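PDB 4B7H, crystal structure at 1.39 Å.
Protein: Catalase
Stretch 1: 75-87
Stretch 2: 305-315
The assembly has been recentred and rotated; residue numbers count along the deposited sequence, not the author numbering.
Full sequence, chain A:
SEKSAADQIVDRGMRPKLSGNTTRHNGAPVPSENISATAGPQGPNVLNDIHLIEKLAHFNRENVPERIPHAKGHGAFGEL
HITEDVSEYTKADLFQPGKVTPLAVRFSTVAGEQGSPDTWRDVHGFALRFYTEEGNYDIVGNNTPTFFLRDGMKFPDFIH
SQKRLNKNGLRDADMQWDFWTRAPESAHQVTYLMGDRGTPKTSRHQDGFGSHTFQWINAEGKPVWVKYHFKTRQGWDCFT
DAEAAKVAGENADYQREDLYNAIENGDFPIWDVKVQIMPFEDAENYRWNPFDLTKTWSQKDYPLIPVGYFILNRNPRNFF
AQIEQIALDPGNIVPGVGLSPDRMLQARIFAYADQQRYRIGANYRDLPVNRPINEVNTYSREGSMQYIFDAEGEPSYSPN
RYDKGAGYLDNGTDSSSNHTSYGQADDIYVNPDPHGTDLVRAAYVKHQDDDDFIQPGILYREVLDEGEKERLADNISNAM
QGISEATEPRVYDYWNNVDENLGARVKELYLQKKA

Stretch 1 (75-87) GAFGELHITEDVS
Stretch 2 305-315: IPVGYFILNRN

Antiparallel β-strands far apart in sequence are joined by a backbone ladder, and the register of that ladder determines which side chains lie side by side; two stretches of catalase illustrate the principle. Residues 75–82 and 305–314 are extended, with phi/psi values such as -144/136 at Glu79, -100/128 at Leu80, -132/140 at Ile311 and -179/-147 at Gly78, and their N-to-C directions diverge by 124°, antiparallel but strongly twisted. From Gly78 to Ile82 narrow and wide pairs alternate, the CA atoms 4.3 Å apart in Leu80–Phe310 but 5.5 Å apart in Glu79–Ile311. His81 and Tyr309 form a hydrogen-bonded pair, His81 N to Tyr309 O at 2.8 Å and Tyr309 N to His81 O at 3.0 Å; Glu79 and Ile311 repeat the pattern, with both N-to-O distances, Glu79 N to Ile311 O and Ile311 N to Glu79 O, at 3.0 Å. Between and beyond them lie the non-hydrogen-bonded pairs Leu80–Phe310, Gly78–Leu312 and Ile82–Gly308.

The ladder is not perfectly regular. Phe77 pairs with Arg314, so the register slips by one residue between Phe77 and Gly78, a β-bulge. Phe77 N donates to Arg314 O at 2.8 Å, while Phe77 O accepts from Arg314 N at 3.0 Å and, weakly, from Asn313 N, also at 3.0 Å. At Asn313 psi falls to 14°. The other end is closed by Val307 (phi/psi -124/-48), whose O receives Thr83 N at 3.0 Å and Glu84 N at 3.1 Å.

Two positions leave no room for a CB. An ideal CB on Gly78 would lie 1.9 Å from Ile311 O, and one on Gly308 would lie 2.1 Å from His81 O. Their CA atoms make CA-H...O contacts, Gly78 CA to Ile311 O and Gly308 CA to His81 O at 3.2 Å each, as Phe310 CA does to Glu79 O at 3.1 Å.

Phe77, Glu79, His81, Tyr309, Ile311 and Arg314 share one face of the sheet. His81 (chi1 m, chi2 -108°) and Tyr309 (chi1 p, chi2 -89°) have rings within 1° of parallel but slid apart, with centroids separated by 4.9 Å. The offset places His81 CB over the tyrosine face, 3.9 Å from its centroid, and Tyr309 OH over the imidazole, 3.5 Å from His81 CG. Glu79 (m, t, chi3 6°) links both strands: its OE1 accepts from His81 NE2 at 2.8 Å, its OE2 from Asn313 ND2 at 3.1 Å, with Asn313 in rotamer p.

Leu80 (t, p) and Phe310 (p) occupy the opposite face, Leu80 CD1 lying 4.2 Å from Phe310 CB. Farther along, Val307 (t) meets two apolar partners: its CG1 is 4.0 Å from Ile82 CD1 and its CG2 4.1 Å from Val86 CG1. Finally, a water donates to Glu84 OE1 at 3.0 Å and Pro306 O at 2.8 Å.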

ATOM      1  N   GLY A  75       2.276  24.142  -9.521  1.00  7.69           N
ATOM      2  CA  GLY A  75       2.560  24.147 -10.937  1.00  9.69           C
ATOM      3  C   GLY A  75       1.482  24.708 -11.828  1.00  8.82           C
ATOM      4  O   GLY A  75       0.524  25.335 -11.370  1.00  7.87           O
ATOM      5  N   ALA A  76       1.649  24.469 -13.120  1.00  8.53           N
ATOM      6  CA  ALA A  76       0.790  25.055 -14.134  1.00  8.57           C
ATOM      7  C   ALA A  76       1.010  24.338 -15.443  1.00  8.65           C
ATOM      8  O   ALA A  76       1.836  23.431 -15.541  1.00  8.60           O
ATOM      9  CB  ALA A  76       1.096  26.538 -14.292  1.00  9.84           C
ATOM     10  N   PHE A  77       0.261  24.755 -16.454  1.00  7.92           N
ATOM     11  CA  PHE A  77       0.333  24.143 -17.766  1.00  8.12           C
ATOM     12  C   PHE A  77       0.500  25.242 -18.793  1.00  8.58           C
ATOM     13  O   PHE A  77       0.248  26.412 -18.508  1.00  9.11           O
ATOM     14  CB  PHE A  77      -0.925  23.299 -18.030  1.00  8.97           C
ATOM     15  CG  PHE A  77      -1.056  22.133 -17.100  1.00  9.28           C
ATOM     16  CD1 PHE A  77      -1.581  22.303 -15.826  1.00  8.57           C
ATOM     17  CD2 PHE A  77      -0.629  20.869 -17.487  1.00 10.43           C
ATOM     18  CE1 PHE A  77      -1.689  21.221 -14.953  1.00 10.16           C
ATOM     19  CE2 PHE A  77      -0.725  19.787 -16.627  1.00  9.99           C
ATOM     20  CZ  PHE A  77      -1.262  19.963 -15.352  1.00 10.50           C
ATOM     21  N   GLY A  78       0.937  24.871 -19.987  1.00  9.05           N
ATOM     22  CA  GLY A  78       1.244  25.874 -20.987  1.00  8.61           C
ATOM     23  C   GLY A  78       1.702  25.292 -22.303  1.00  8.41           C
ATOM     24  O   GLY A  78       1.254  24.218 -22.707  1.00  9.89           O
ATOM     25  N   GLU A  79       2.590  26.019 -22.980  1.00  9.58           N
ATOM     26  CA  GLU A  79       2.943  25.727 -24.371  1.00 10.48           C
ATOM     27  C   GLU A  79       4.415  25.997 -24.623  1.00 10.87           C
ATOM     28  O   GLU A  79       4.949  27.034 -24.192  1.00 11.61           O
ATOM     29  CB  GLU A  79       2.114  26.604 -25.325  1.00 12.28           C
ATOM     30  CG  GLU A  79       0.613  26.512 -25.107  1.00 14.70           C
ATOM     31  CD  GLU A  79      -0.184  27.551 -25.871  1.00 13.88           C
ATOM     32  OE1 GLU A  79       0.399  28.308 -26.682  1.00 16.16           O
ATOM     33  OE2 GLU A  79      -1.414  27.614 -25.658  1.00 15.42           O
ATOM     34  N   LEU A  80       5.058  25.076 -25.339  1.00  9.90           N
ATOM     35  CA  LEU A  80       6.404  25.281 -25.865  1.00  9.29           C
ATOM     36  C   LEU A  80       6.303  25.673 -27.336  1.00 10.44           C
ATOM     37  O   LEU A  80       5.657  24.975 -28.119  1.00 11.74           O
ATOM     38  CB  LEU A  80       7.217  23.988 -25.744  1.00 10.31           C
ATOM     39  CG  LEU A  80       8.581  23.953 -26.444  1.00 10.17           C
ATOM     40  CD1 LEU A  80       9.550  24.910 -25.767  1.00 13.05           C
ATOM     41  CD2 LEU A  80       9.132  22.533 -26.466  1.00 11.78           C
ATOM     42  N   HIS A  81       6.944  26.780 -27.709  1.00 11.59           N
ATOM     43  CA  HIS A  81       6.955  27.246 -29.097  1.00 12.87           C
ATOM     44  C   HIS A  81       8.381  27.274 -29.656  1.00 11.28           C
ATOM     45  O   HIS A  81       9.242  27.982 -29.133  1.00 12.84           O
ATOM     46  CB  HIS A  81       6.361  28.655 -29.187  1.00 12.13           C
ATOM     47  CG  HIS A  81       4.903  28.721 -28.864  1.00 12.55           C
ATOM     48  ND1 HIS A  81       3.939  28.935 -29.825  1.00 14.16           N
ATOM     49  CD2 HIS A  81       4.243  28.607 -27.687  1.00 14.89           C
ATOM     50  CE1 HIS A  81       2.746  28.945 -29.255  1.00 14.67           C
ATOM     51  NE2 HIS A  81       2.904  28.743 -27.958  1.00 13.86           N
ATOM     52  N   ILE A  82       8.634  26.524 -30.724  1.00 12.15           N
ATOM     53  CA  ILE A  82       9.945  26.553 -31.370  1.00 13.05           C
ATOM     54  C   ILE A  82      10.027  27.718 -32.360  1.00 13.62           C
ATOM     55  O   ILE A  82       9.126  27.906 -33.181  1.00 14.38           O
ATOM     56  CB  ILE A  82      10.240  25.220 -32.083  1.00 12.77           C
ATOM     57  CG1 ILE A  82      10.077  24.052 -31.105  1.00 12.92           C
ATOM     58  CG2 ILE A  82      11.624  25.229 -32.703  1.00 13.31           C
ATOM     59  CD1 ILE A  82      10.898  24.189 -29.821  1.00 13.60           C
ATOM     60  N   THR A  83      11.105  28.501 -32.281  1.00 11.97           N
ATOM     61  CA  THR A  83      11.273  29.670 -33.150  1.00 12.89           C
ATOM     62  C   THR A  83      12.585  29.657 -33.950  1.00 14.96           C
ATOM     63  O   THR A  83      12.821  30.536 -34.785  1.00 19.14           O
ATOM     64  CB  THR A  83      11.177  31.003 -32.359  1.00 14.19           C
ATOM     65  OG1 THR A  83      12.249  31.086 -31.409  1.00 14.99           O
ATOM     66  CG2 THR A  83       9.836  31.121 -31.634  1.00 15.73           C
ATOM     67  N   GLU A  84      13.434  28.670 -33.682  1.00 14.16           N
ATOM     68  CA  GLU A  84      14.701  28.520 -34.389  1.00 14.92           C
ATOM     69  C   GLU A  84      14.767  27.152 -35.056  1.00 15.46           C
ATOM     70  O   GLU A  84      13.936  26.290 -34.783  1.00 17.32           O
ATOM     71  CB  GLU A  84      15.864  28.670 -33.411  1.00 16.68           C
ATOM     72  CG  GLU A  84      15.957  30.037 -32.772  1.00 19.82           C
ATOM     73  CD  GLU A  84      16.510  31.082 -33.724  1.00 29.15           C
ATOM     74  OE1 GLU A  84      17.508  30.792 -34.420  1.00 40.08           O
ATOM     75  OE2 GLU A  84      15.943  32.191 -33.782  1.00 31.28           O
ATOM     76  N   ASP A  85      15.740  26.963 -35.944  1.00 17.10           N
ATOM     77  CA  ASP A  85      15.973  25.659 -36.562  1.00 15.39           C
ATOM     78  C   ASP A  85      17.178  24.969 -35.915  1.00 14.33           C
ATOM     79  O   ASP A  85      18.324  25.336 -36.182  1.00 17.16           O
ATOM     80  CB  ASP A  85      16.179  25.817 -38.075  1.00 15.73           C
ATOM     81  CG  ASP A  85      16.249  24.490 -38.806  1.00 16.65           C
ATOM     82  OD1 ASP A  85      16.392  23.437 -38.149  1.00 17.70           O
ATOM     83  OD2 ASP A  85      16.161  24.495 -40.049  1.00 22.92           O
ATOM     84  N   VAL A  86      16.914  23.973 -35.065  1.00 13.63           N
ATOM     85  CA  VAL A  86      17.983  23.190 -34.437  1.00 13.78           C
ATOM     86  C   VAL A  86      18.034  21.766 -34.994  1.00 12.17           C
ATOM     87  O   VAL A  86      18.638  20.876 -34.393  1.00 13.80           O
ATOM     88  CB  VAL A  86      17.869  23.155 -32.882  1.00 14.38           C
ATOM     89  CG1 VAL A  86      18.102  24.542 -32.311  1.00 16.15           C
ATOM     90  CG2 VAL A  86      16.514  22.594 -32.431  1.00 14.22           C
ATOM     91  N   SER A  87      17.418  21.564 -36.159  1.00 13.53           N
ATOM     92  CA  SER A  87      17.342  20.240 -36.777  1.00 14.79           C
ATOM     93  C   SER A  87      18.707  19.657 -37.141  1.00 13.43           C
ATOM     94  O   SER A  87      18.850  18.443 -37.256  1.00 16.34           O
ATOM     95  CB  SER A  87      16.418  20.246 -37.999  1.00 16.08           C
ATOM     96  OG  SER A  87      16.967  21.028 -39.050  1.00 16.89           O
ATOM     97  N   ILE A 305      22.593  29.178 -27.277  1.00 13.27           N
ATOM     98  CA  ILE A 305      22.018  29.134 -28.621  1.00 13.66           C
ATOM     99  C   ILE A 305      20.497  29.058 -28.485  1.00 13.67           C
ATOM    100  O   ILE A 305      19.982  28.185 -27.794  1.00 13.27           O
ATOM    101  CB  ILE A 305      22.518  27.899 -29.415  1.00 16.17           C
ATOM    102  CG1 ILE A 305      23.966  28.073 -29.865  1.00 19.87           C
ATOM    103  CG2 ILE A 305      21.689  27.690 -30.664  1.00 17.27           C
ATOM    104  CD1 ILE A 305      24.973  27.775 -28.839  1.00 29.70           C
ATOM    105  N   PRO A 306      19.763  29.973 -29.138  1.00 14.02           N
ATOM    106  CA  PRO A 306      18.307  30.023 -28.941  1.00 14.49           C
ATOM    107  C   PRO A 306      17.555  28.882 -29.622  1.00 14.63           C
ATOM    108  O   PRO A 306      17.964  28.416 -30.684  1.00 14.47           O
ATOM    109  CB  PRO A 306      17.920  31.359 -29.578  1.00 14.11           C
ATOM    110  CG  PRO A 306      18.961  31.574 -30.639  1.00 14.66           C
ATOM    111  CD  PRO A 306      20.237  31.058 -30.015  1.00 15.78           C
ATOM    112  N   VAL A 307      16.460  28.443 -29.003  1.00 12.56           N
ATOM    113  CA  VAL A 307      15.644  27.355 -29.532  1.00 12.00           C
ATOM    114  C   VAL A 307      14.205  27.833 -29.704  1.00 11.35           C
ATOM    115  O   VAL A 307      13.582  27.620 -30.751  1.00 12.40           O
ATOM    116  CB  VAL A 307      15.665  26.118 -28.598  1.00 12.35           C
ATOM    117  CG1 VAL A 307      14.751  25.028 -29.137  1.00 12.99           C
ATOM    118  CG2 VAL A 307      17.091  25.600 -28.431  1.00 14.49           C
ATOM    119  N   GLY A 308      13.678  28.483 -28.672  1.00 11.40           N
ATOM    120  CA  GLY A 308      12.286  28.910 -28.670  1.00 11.32           C
ATOM    121  C   GLY A 308      11.923  29.489 -27.319  1.00 11.55           C
ATOM    122  O   GLY A 308      12.795  29.998 -26.619  1.00 11.97           O
ATOM    123  N   TYR A 309      10.644  29.437 -26.953  1.00 11.36           N
ATOM    124  CA  TYR A 309      10.218  29.904 -25.639  1.00 11.71           C
ATOM    125  C   TYR A 309       9.095  29.018 -25.133  1.00 11.46           C
ATOM    126  O   TYR A 309       8.452  28.309 -25.914  1.00 11.65           O
ATOM    127  CB  TYR A 309       9.750  31.367 -25.692  1.00 12.41           C
ATOM    128  CG  TYR A 309       8.444  31.582 -26.438  1.00 12.77           C
ATOM    129  CD1 TYR A 309       8.430  31.816 -27.810  1.00 14.08           C
ATOM    130  CD2 TYR A 309       7.223  31.562 -25.767  1.00 12.54           C
ATOM    131  CE1 TYR A 309       7.234  32.011 -28.494  1.00 13.98           C
ATOM    132  CE2 TYR A 309       6.025  31.752 -26.435  1.00 14.92           C
ATOM    133  CZ  TYR A 309       6.032  31.980 -27.799  1.00 15.44           C
ATOM    134  OH  TYR A 309       4.830  32.172 -28.457  1.00 16.96           O
ATOM    135  N   PHE A 310       8.839  29.059 -23.830  1.00 11.51           N
ATOM    136  CA  PHE A 310       7.614  28.463 -23.316  1.00 12.22           C
ATOM    137  C   PHE A 310       6.869  29.464 -22.443  1.00 11.58           C
ATOM    138  O   PHE A 310       7.462  30.399 -21.890  1.00 11.23           O
ATOM    139  CB  PHE A 310       7.837  27.091 -22.641  1.00 10.97           C
ATOM    140  CG  PHE A 310       8.564  27.138 -21.322  1.00 11.35           C
ATOM    141  CD1 PHE A 310       7.893  27.480 -20.154  1.00 14.09           C
ATOM    142  CD2 PHE A 310       9.905  26.773 -21.242  1.00 13.59           C
ATOM    143  CE1 PHE A 310       8.552  27.490 -18.933  1.00 14.31           C
ATOM    144  CE2 PHE A 310      10.576  26.786 -20.023  1.00 15.57           C
ATOM    145  CZ  PHE A 310       9.897  27.149 -18.869  1.00 15.12           C
ATOM    146  N   ILE A 311       5.557  29.281 -22.366  1.00 10.26           N
ATOM    147  CA  ILE A 311       4.665  30.197 -21.674  1.00 10.43           C
ATOM    148  C   ILE A 311       3.742  29.387 -20.774  1.00 10.12           C
ATOM    149  O   ILE A 311       3.317  28.289 -21.144  1.00 10.65           O
ATOM    150  CB  ILE A 311       3.863  31.050 -22.702  1.00 11.41           C
ATOM    151  CG1 ILE A 311       2.961  32.072 -22.009  1.00 12.42           C
ATOM    152  CG2 ILE A 311       3.087  30.162 -23.685  1.00 12.68           C
ATOM    153  CD1 ILE A 311       2.349  33.090 -22.970  1.00 16.06           C
ATOM    154  N   LEU A 312       3.472  29.899 -19.577  1.00  9.72           N
ATOM    155  CA  LEU A 312       2.544  29.226 -18.673  1.00  8.96           C
ATOM    156  C   LEU A 312       1.223  29.980 -18.729  1.00  9.40           C
ATOM    157  O   LEU A 312       1.141  31.134 -18.279  1.00 10.82           O
ATOM    158  CB  LEU A 312       3.084  29.195 -17.241  1.00  9.53           C
ATOM    159  CG  LEU A 312       4.481  28.590 -17.078  1.00  9.12           C
ATOM    160  CD1 LEU A 312       4.904  28.580 -15.609  1.00 10.65           C
ATOM    161  CD2 LEU A 312       4.537  27.187 -17.670  1.00 10.20           C
ATOM    162  N   ASN A 313       0.198  29.341 -19.289  1.00  9.95           N
ATOM    163  CA  ASN A 313      -1.078  30.026 -19.497  1.00  9.90           C
ATOM    164  C   ASN A 313      -2.317  29.292 -18.982  1.00 11.00           C
ATOM    165  O   ASN A 313      -3.438  29.667 -19.315  1.00 12.59           O
ATOM    166  CB  ASN A 313      -1.259  30.410 -20.978  1.00 12.50           C
ATOM    167  CG  ASN A 313      -1.326  29.198 -21.901  1.00 13.49           C
ATOM    168  OD1 ASN A 313      -1.335  28.045 -21.449  1.00 12.60           O
ATOM    169  ND2 ASN A 313      -1.380  29.456 -23.206  1.00 15.90           N
ATOM    170  N   ARG A 314      -2.125  28.263 -18.162  1.00 10.68           N
ATOM    171  CA  ARG A 314      -3.258  27.513 -17.643  1.00  9.74           C
ATOM    172  C   ARG A 314      -2.974  27.018 -16.235  1.00  9.32           C
ATOM    173  O   ARG A 314      -1.996  26.300 -16.008  1.00 10.41           O
ATOM    174  CB  ARG A 314      -3.572  26.337 -18.576  1.00 10.62           C
ATOM    175  CG  ARG A 314      -4.586  25.320 -18.012  1.00 12.23           C
ATOM    176  CD  ARG A 314      -6.012  25.890 -17.917  1.00 13.70           C
ATOM    177  NE  ARG A 314      -6.506  26.251 -19.242  1.00 14.03           N
ATOM    178  CZ  ARG A 314      -6.768  27.491 -19.644  1.00 16.64           C
ATOM    179  NH1 ARG A 314      -6.635  28.512 -18.805  1.00 17.93           N
ATOM    180  NH2 ARG A 314      -7.185  27.707 -20.886  1.00 18.23           N
ATOM    181  N   ASN A 315      -3.825  27.402 -15.290  1.00  9.38           N
ATOM    182  CA  ASN A 315      -3.755  26.864 -13.941  1.00 10.40           C
ATOM    183  C   ASN A 315      -4.321  25.447 -13.937  1.00 10.00           C
ATOM    184  O   ASN A 315      -5.165  25.110 -14.777  1.00 11.00           O
ATOM    185  CB  ASN A 315      -4.563  27.733 -12.972  1.00 11.10           C
ATOM    186  CG  ASN A 315      -3.804  28.964 -12.500  1.00 10.61           C
ATOM    187  OD1 ASN A 315      -4.380  30.047 -12.334  1.00 12.76           O
ATOM    188  ND2 ASN A 315      -2.513  28.801 -12.267  1.00  9.39           N
TER
HETATM  189  O   HOH W   1      19.458  28.908 -33.028  1.00 17.60           O